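Local coordinates for ribosomal protein L11 methyltransferase (Lactobacillus delbrueckii subsp. bulgaricus ATCC BAA-365, PDB 3GRZ), which probably methylates ribosomal protein L11 on lysine side chains with S-adenosyl-L-methionine as methyl donor, this chain being its C-terminal, S-adenosyl-L-methionine-binding part, at residues Met58-Gly70 and Gly82-Met96. Sequence-based numbering, arbitrary orientation.
Sequences MVKPLTVADVGTG and GAKSVLATDISDESM
Val64 and Asp66 both hydrogen-bond to the backbone of Leu87, which lies opposite Ala65, in the parallel first β-α-β unit of a Rossmann-like methyltransferase domain, helix 73-80 making the crossover; the axes of strands 63-67 and 85-90 run 14° apart. The ladder starts bent, Val64 N meeting Ser85 O at 143°, and straightens further on: Leu87 N donates to Val64 O at 173°, and Asp66 N reaches Leu87 O over 2.8 Å.

Apolar contacts gather on the face bearing Val64 and Ala88, which helix 73-80 covers. Val64 CG2, held beside its own backbone N, meets Ala83 CB at 3.8 Å, and the methyl of Met58 reaches the same CB.

A water beside the strands joins Val64 O to Ser85 OG.

Polar side chains organise the C-terminal ends, where Gly68 and Asp90 are predicted to bind S-adenosyl-L-methionine. Thr69 OG1 donates to Asp66 OD2 from above the carboxylate plane (2.7 Å) while resting 3.6 Å from Ala88 CB. Asp90 divides its oxygens: OD1 bonds Ile91 N and a glycerol, probably from the crystallisation liquor, OD2 accepts from Gly70 N at 2.8 Å. Ser95 OG ties the first turn of helix 93-105 to the loop after strand 63-67, donating in the carbonyl plane to a lone pair of Gly70 O, 2.7 Å away.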
ATOM      1  N   MET B  58       4.150  -0.899  -9.125  1.00 28.62           N
ATOM      2  CA  MET B  58       5.376  -1.504  -9.662  1.00 27.54           C
ATOM      3  C   MET B  58       5.290  -3.018  -9.748  1.00 28.22           C
ATOM      4  O   MET B  58       6.006  -3.727  -9.049  1.00 30.19           O
ATOM      5  CB  MET B  58       6.643  -1.041  -8.891  1.00 27.03           C
ATOM      6  CG  MET B  58       7.974  -1.183  -9.685  1.00 27.87           C
ATOM      7  SD  MET B  58       8.322   0.069 -10.969  1.00 21.62           S
ATOM      8  CE  MET B  58       8.794   1.457  -9.920  1.00 28.95           C
ATOM      9  N   VAL B  59       4.427  -3.509 -10.637  1.00 31.03           N
ATOM     10  CA  VAL B  59       4.291  -4.957 -10.894  1.00 31.05           C
ATOM     11  C   VAL B  59       5.312  -5.479 -11.913  1.00 32.55           C
ATOM     12  O   VAL B  59       5.547  -6.693 -12.004  1.00 32.59           O
ATOM     13  CB  VAL B  59       2.848  -5.326 -11.368  1.00 27.54           C
ATOM     14  CG1 VAL B  59       1.828  -4.966 -10.285  1.00 24.94           C
ATOM     15  CG2 VAL B  59       2.514  -4.608 -12.713  1.00 25.06           C
ATOM     16  N   LYS B  60       5.910  -4.554 -12.667  1.00 32.41           N
ATOM     17  CA  LYS B  60       7.005  -4.837 -13.595  1.00 30.60           C
ATOM     18  C   LYS B  60       7.881  -3.562 -13.610  1.00 28.75           C
ATOM     19  O   LYS B  60       7.424  -2.524 -13.115  1.00 27.86           O
ATOM     20  CB  LYS B  60       6.446  -5.149 -14.989  1.00 30.44           C
ATOM     21  CG  LYS B  60       5.781  -3.958 -15.672  1.00 29.90           C
ATOM     22  CD  LYS B  60       5.222  -4.330 -17.044  1.00 31.75           C
ATOM     23  CE  LYS B  60       4.659  -3.114 -17.732  1.00 44.87           C
ATOM     24  NZ  LYS B  60       4.106  -3.450 -19.077  1.00 49.75           N
ATOM     25  N   PRO B  61       9.128  -3.629 -14.152  1.00 27.14           N
ATOM     26  CA  PRO B  61       9.928  -2.395 -14.304  1.00 28.56           C
ATOM     27  C   PRO B  61       9.216  -1.344 -15.137  1.00 30.82           C
ATOM     28  O   PRO B  61       8.825  -1.602 -16.274  1.00 33.19           O
ATOM     29  CB  PRO B  61      11.199  -2.883 -15.014  1.00 28.17           C
ATOM     30  CG  PRO B  61      11.336  -4.274 -14.553  1.00 26.06           C
ATOM     31  CD  PRO B  61       9.910  -4.800 -14.591  1.00 26.44           C
ATOM     32  N   LEU B  62       9.032  -0.173 -14.541  1.00 26.77           N
ATOM     33  CA  LEU B  62       8.398   0.955 -15.195  1.00 28.42           C
ATOM     34  C   LEU B  62       9.385   2.099 -15.264  1.00 31.72           C
ATOM     35  O   LEU B  62      10.236   2.237 -14.383  1.00 25.77           O
ATOM     36  CB  LEU B  62       7.170   1.412 -14.390  1.00 27.42           C
ATOM     37  CG  LEU B  62       6.053   0.400 -14.098  1.00 26.10           C
ATOM     38  CD1 LEU B  62       5.015   1.023 -13.178  1.00 29.43           C
ATOM     39  CD2 LEU B  62       5.404  -0.134 -15.379  1.00 29.43           C
ATOM     40  N   THR B  63       9.265   2.925 -16.303  1.00 30.16           N
ATOM     41  CA  THR B  63      10.030   4.159 -16.383  1.00 31.19           C
ATOM     42  C   THR B  63       9.320   5.238 -15.551  1.00 32.80           C
ATOM     43  O   THR B  63       8.099   5.398 -15.629  1.00 28.71           O
ATOM     44  CB  THR B  63      10.230   4.623 -17.845  1.00 32.19           C
ATOM     45  OG1 THR B  63       8.956   4.869 -18.454  1.00 31.31           O
ATOM     46  CG2 THR B  63      10.987   3.560 -18.649  1.00 28.69           C
ATOM     47  N   VAL B  64      10.096   5.954 -14.736  1.00 29.33           N
ATOM     48  CA  VAL B  64       9.540   6.823 -13.694  1.00 29.03           C
ATOM     49  C   VAL B  64      10.053   8.248 -13.838  1.00 31.60           C
ATOM     50  O   VAL B  64      11.242   8.449 -14.098  1.00 30.36           O
ATOM     51  CB  VAL B  64       9.899   6.302 -12.257  1.00 25.06           C
ATOM     52  CG1 VAL B  64       9.370   7.233 -11.163  1.00 27.69           C
ATOM     53  CG2 VAL B  64       9.407   4.869 -12.030  1.00 31.31           C
ATOM     54  N   ALA B  65       9.147   9.221 -13.689  1.00 28.55           N
ATOM     55  CA  ALA B  65       9.515  10.606 -13.389  1.00 28.04           C
ATOM     56  C   ALA B  65       8.990  10.943 -12.005  1.00 31.23           C
ATOM     57  O   ALA B  65       7.802  10.773 -11.739  1.00 30.70           O
ATOM     58  CB  ALA B  65       8.947  11.589 -14.416  1.00 26.60           C
ATOM     59  N   ASP B  66       9.887  11.401 -11.132  1.00 31.63           N
ATOM     60  CA  ASP B  66       9.538  11.882  -9.804  1.00 31.85           C
ATOM     61  C   ASP B  66       9.639  13.397  -9.824  1.00 31.38           C
ATOM     62  O   ASP B  66      10.737  13.958  -9.872  1.00 37.59           O
ATOM     63  CB  ASP B  66      10.478  11.277  -8.751  1.00 29.85           C
ATOM     64  CG  ASP B  66      10.203  11.794  -7.327  1.00 43.93           C
ATOM     65  OD1 ASP B  66       9.091  12.316  -7.057  1.00 44.14           O
ATOM     66  OD2 ASP B  66      11.113  11.673  -6.467  1.00 41.50           O
ATOM     67  N   VAL B  67       8.489  14.052  -9.787  1.00 29.90           N
ATOM     68  CA  VAL B  67       8.402  15.495  -9.983  1.00 27.09           C
ATOM     69  C   VAL B  67       8.372  16.186  -8.630  1.00 29.74           C
ATOM     70  O   VAL B  67       7.584  15.806  -7.770  1.00 31.86           O
ATOM     71  CB  VAL B  67       7.135  15.863 -10.808  1.00 28.65           C
ATOM     72  CG1 VAL B  67       7.020  17.367 -11.000  1.00 34.43           C
ATOM     73  CG2 VAL B  67       7.162  15.170 -12.161  1.00 28.74           C
ATOM     74  N   GLY B  68       9.223  17.198  -8.440  1.00 33.26           N
ATOM     75  CA  GLY B  68       9.331  17.875  -7.140  1.00 25.79           C
ATOM     76  C   GLY B  68      10.032  16.992  -6.128  1.00 32.56           C
ATOM     77  O   GLY B  68       9.597  16.872  -4.985  1.00 27.58           O
ATOM     78  N   THR B  69      11.128  16.377  -6.558  1.00 26.59           N
ATOM     79  CA  THR B  69      11.757  15.268  -5.831  1.00 32.16           C
ATOM     80  C   THR B  69      12.215  15.586  -4.389  1.00 32.99           C
ATOM     81  O   THR B  69      12.281  14.681  -3.544  1.00 29.37           O
ATOM     82  CB  THR B  69      12.902  14.631  -6.683  1.00 30.80           C
ATOM     83  OG1 THR B  69      13.243  13.342  -6.169  1.00 34.99           O
ATOM     84  CG2 THR B  69      14.157  15.508  -6.687  1.00 36.17           C
ATOM     85  N   GLY B  70      12.502  16.865  -4.114  1.00 30.78           N
ATOM     86  CA  GLY B  70      12.938  17.315  -2.783  1.00 31.90           C
ATOM     87  C   GLY B  70      14.209  16.617  -2.359  1.00 30.42           C
ATOM     88  O   GLY B  70      15.272  16.823  -2.946  1.00 32.16           O
ATOM     89  N   GLY B  82      12.673  -1.514  -8.365  1.00 29.76           N
ATOM     90  CA  GLY B  82      12.911  -2.134  -9.655  1.00 31.99           C
ATOM     91  C   GLY B  82      12.492  -1.318 -10.857  1.00 32.10           C
ATOM     92  O   GLY B  82      12.169  -1.895 -11.888  1.00 28.33           O
ATOM     93  N   ALA B  83      12.498   0.014 -10.750  1.00 28.91           N
ATOM     94  CA  ALA B  83      12.163   0.854 -11.904  1.00 31.28           C
ATOM     95  C   ALA B  83      13.092   0.589 -13.086  1.00 36.05           C
ATOM     96  O   ALA B  83      14.272   0.265 -12.886  1.00 33.00           O
ATOM     97  CB  ALA B  83      12.202   2.309 -11.542  1.00 28.37           C
ATOM     98  N   LYS B  84      12.544   0.722 -14.302  1.00 33.27           N
ATOM     99  CA  LYS B  84      13.317   0.593 -15.541  0.50 35.37           C
ATOM    100  C   LYS B  84      14.245   1.800 -15.729  1.00 34.86           C
ATOM    101  O   LYS B  84      15.295   1.703 -16.363  1.00 29.13           O
ATOM    102  CB  LYS B  84      12.375   0.450 -16.746  0.50 32.44           C
ATOM    103  CG  LYS B  84      13.033  -0.095 -18.011  0.50 34.47           C
ATOM    104  CD  LYS B  84      12.124   0.010 -19.235  0.50 42.88           C
ATOM    105  CE  LYS B  84      11.060  -1.079 -19.253  0.50 52.80           C
ATOM    106  NZ  LYS B  84      10.149  -0.970 -20.431  0.50 52.33           N
ATOM    107  N   SER B  85      13.841   2.942 -15.187  1.00 33.77           N
ATOM    108  CA  SER B  85      14.651   4.149 -15.201  1.00 33.48           C
ATOM    109  C   SER B  85      13.980   5.144 -14.279  1.00 35.27           C
ATOM    110  O   SER B  85      12.779   5.040 -14.021  1.00 31.05           O
ATOM    111  CB  SER B  85      14.778   4.735 -16.610  1.00 34.19           C
ATOM    112  OG  SER B  85      13.527   5.198 -17.074  1.00 34.14           O
ATOM    113  N   VAL B  86      14.759   6.092 -13.766  1.00 31.50           N
ATOM    114  CA  VAL B  86      14.235   7.145 -12.887  1.00 34.16           C
ATOM    115  C   VAL B  86      14.810   8.502 -13.272  1.00 36.37           C
ATOM    116  O   VAL B  86      16.032   8.679 -13.327  1.00 34.63           O
ATOM    117  CB  VAL B  86      14.510   6.886 -11.367  1.00 35.72           C
ATOM    118  CG1 VAL B  86      13.790   7.923 -10.516  1.00 30.88           C
ATOM    119  CG2 VAL B  86      14.064   5.493 -10.933  1.00 32.05           C
ATOM    120  N   LEU B  87      13.915   9.439 -13.567  1.00 34.68           N
ATOM    121  CA  LEU B  87      14.267  10.843 -13.664  1.00 34.34           C
ATOM    122  C   LEU B  87      13.646  11.555 -12.469  1.00 37.11           C
ATOM    123  O   LEU B  87      12.456  11.396 -12.194  1.00 35.70           O
ATOM    124  CB  LEU B  87      13.749  11.469 -14.965  1.00 30.97           C
ATOM    125  CG  LEU B  87      13.904  12.998 -15.066  1.00 33.63           C
ATOM    126  CD1 LEU B  87      15.394  13.424 -15.124  1.00 35.63           C
ATOM    127  CD2 LEU B  87      13.150  13.528 -16.270  1.00 37.90           C
ATOM    128  N   ALA B  88      14.462  12.320 -11.752  1.00 33.31           N
ATOM    129  CA  ALA B  88      13.986  13.111 -10.628  1.00 33.66           C
ATOM    130  C   ALA B  88      14.158  14.594 -10.963  1.00 33.98           C
ATOM    131  O   ALA B  88      15.253  15.019 -11.379  1.00 32.56           O
ATOM    132  CB  ALA B  88      14.756  12.731  -9.365  1.00 31.50           C
ATOM    133  N   THR B  89      13.081  15.373 -10.818  1.00 29.60           N
ATOM    134  CA  THR B  89      13.119  16.809 -11.124  1.00 28.14           C
ATOM    135  C   THR B  89      12.795  17.690  -9.917  1.00 34.76           C
ATOM    136  O   THR B  89      12.027  17.287  -9.034  1.00 31.14           O
ATOM    137  CB  THR B  89      12.173  17.216 -12.297  1.00 33.14           C
ATOM    138  OG1 THR B  89      10.822  17.273 -11.838  1.00 37.23           O
ATOM    139  CG2 THR B  89      12.278  16.249 -13.468  1.00 41.84           C
ATOM    140  N   ASP B  90      13.393  18.882  -9.878  1.00 31.24           N
ATOM    141  CA  ASP B  90      13.009  19.929  -8.915  1.00 34.98           C
ATOM    142  C   ASP B  90      13.589  21.262  -9.354  1.00 38.25           C
ATOM    143  O   ASP B  90      14.446  21.303 -10.234  1.00 41.81           O
ATOM    144  CB  ASP B  90      13.459  19.582  -7.487  1.00 32.78           C
ATOM    145  CG  ASP B  90      12.456  20.056  -6.407  1.00 47.70           C
ATOM    146  OD1 ASP B  90      11.857  21.143  -6.540  1.00 52.49           O
ATOM    147  OD2 ASP B  90      12.264  19.336  -5.412  1.00 40.89           O
ATOM    148  N   ILE B  91      13.124  22.345  -8.738  1.00 41.32           N
ATOM    149  CA  ILE B  91      13.511  23.706  -9.126  1.00 43.06           C
ATOM    150  C   ILE B  91      14.795  24.219  -8.470  1.00 44.02           C
ATOM    151  O   ILE B  91      15.391  25.174  -8.955  1.00 47.72           O
ATOM    152  CB  ILE B  91      12.392  24.737  -8.822  1.00 41.07           C
ATOM    153  CG1 ILE B  91      11.906  24.606  -7.371  1.00 41.96           C
ATOM    154  CG2 ILE B  91      11.261  24.588  -9.789  1.00 46.03           C
ATOM    155  CD1 ILE B  91      11.173  25.834  -6.840  1.00 48.70           C
ATOM    156  N   SER B  92      15.218  23.597  -7.372  1.00 39.90           N
ATOM    157  CA  SER B  92      16.325  24.142  -6.590  1.00 40.22           C
ATOM    158  C   SER B  92      17.625  23.362  -6.727  1.00 37.11           C
ATOM    159  O   SER B  92      17.616  22.133  -6.886  1.00 37.12           O
ATOM    160  CB  SER B  92      15.936  24.251  -5.109  1.00 40.00           C
ATOM    161  OG  SER B  92      15.910  22.977  -4.494  1.00 41.10           O
ATOM    162  N   ASP B  93      18.735  24.091  -6.630  1.00 39.33           N
ATOM    163  CA  ASP B  93      20.073  23.514  -6.518  1.00 38.35           C
ATOM    164  C   ASP B  93      20.168  22.556  -5.343  1.00 35.47           C
ATOM    165  O   ASP B  93      20.816  21.517  -5.433  1.00 34.68           O
ATOM    166  CB  ASP B  93      21.125  24.625  -6.328  1.00 42.00           C
ATOM    167  CG  ASP B  93      21.438  25.380  -7.614  1.00 47.99           C
ATOM    168  OD1 ASP B  93      21.827  26.569  -7.533  1.00 50.58           O
ATOM    169  OD2 ASP B  93      21.307  24.785  -8.704  1.00 50.82           O
ATOM    170  N   GLU B  94      19.520  22.910  -4.235  1.00 36.49           N
ATOM    171  CA  GLU B  94      19.658  22.129  -3.013  1.00 37.88           C
ATOM    172  C   GLU B  94      18.888  20.835  -3.060  1.00 37.73           C
ATOM    173  O   GLU B  94      19.293  19.886  -2.419  1.00 28.54           O
ATOM    174  CB  GLU B  94      19.312  22.903  -1.734  1.00 39.49           C
ATOM    175  CG  GLU B  94      18.444  24.090  -1.914  1.00 52.55           C
ATOM    176  CD  GLU B  94      19.197  25.288  -2.455  1.00 53.01           C
ATOM    177  OE1 GLU B  94      20.287  25.628  -1.946  1.00 60.77           O
ATOM    178  OE2 GLU B  94      18.681  25.872  -3.412  1.00 44.29           O
ATOM    179  N   SER B  95      17.793  20.793  -3.816  1.00 35.37           N
ATOM    180  CA  SER B  95      17.146  19.506  -4.084  1.00 35.92           C
ATOM    181  C   SER B  95      18.030  18.615  -4.954  1.00 32.41           C
ATOM    182  O   SER B  95      18.178  17.428  -4.679  1.00 35.17           O
ATOM    183  CB  SER B  95      15.771  19.676  -4.733  1.00 32.08           C
ATOM    184  OG  SER B  95      15.303  18.403  -5.144  1.00 35.34           O
ATOM    185  N   MET B  96      18.620  19.199  -5.998  1.00 33.34           N
ATOM    186  CA  MET B  96      19.564  18.484  -6.845  1.00 33.37           C
ATOM    187  C   MET B  96      20.721  17.894  -6.037  1.00 32.08           C
ATOM    188  O   MET B  96      21.075  16.736  -6.236  1.00 36.32           O
ATOM    189  CB  MET B  96      20.070  19.373  -7.984  1.00 37.33           C
ATOM    190  CG  MET B  96      18.992  19.808  -8.997  1.00 39.73           C
ATOM    191  SD  MET B  96      18.316  18.468 -10.007  1.00 31.15           S
ATOM    192  CE  MET B  96      16.825  18.077  -9.126  1.00 30.60           C
TER
HETATM  193  O   HOH W   1       7.726  -0.528 -18.900  1.00 65.17           O
HETATM  194  O   HOH W   2      12.825   7.580 -16.419  1.00 31.33           O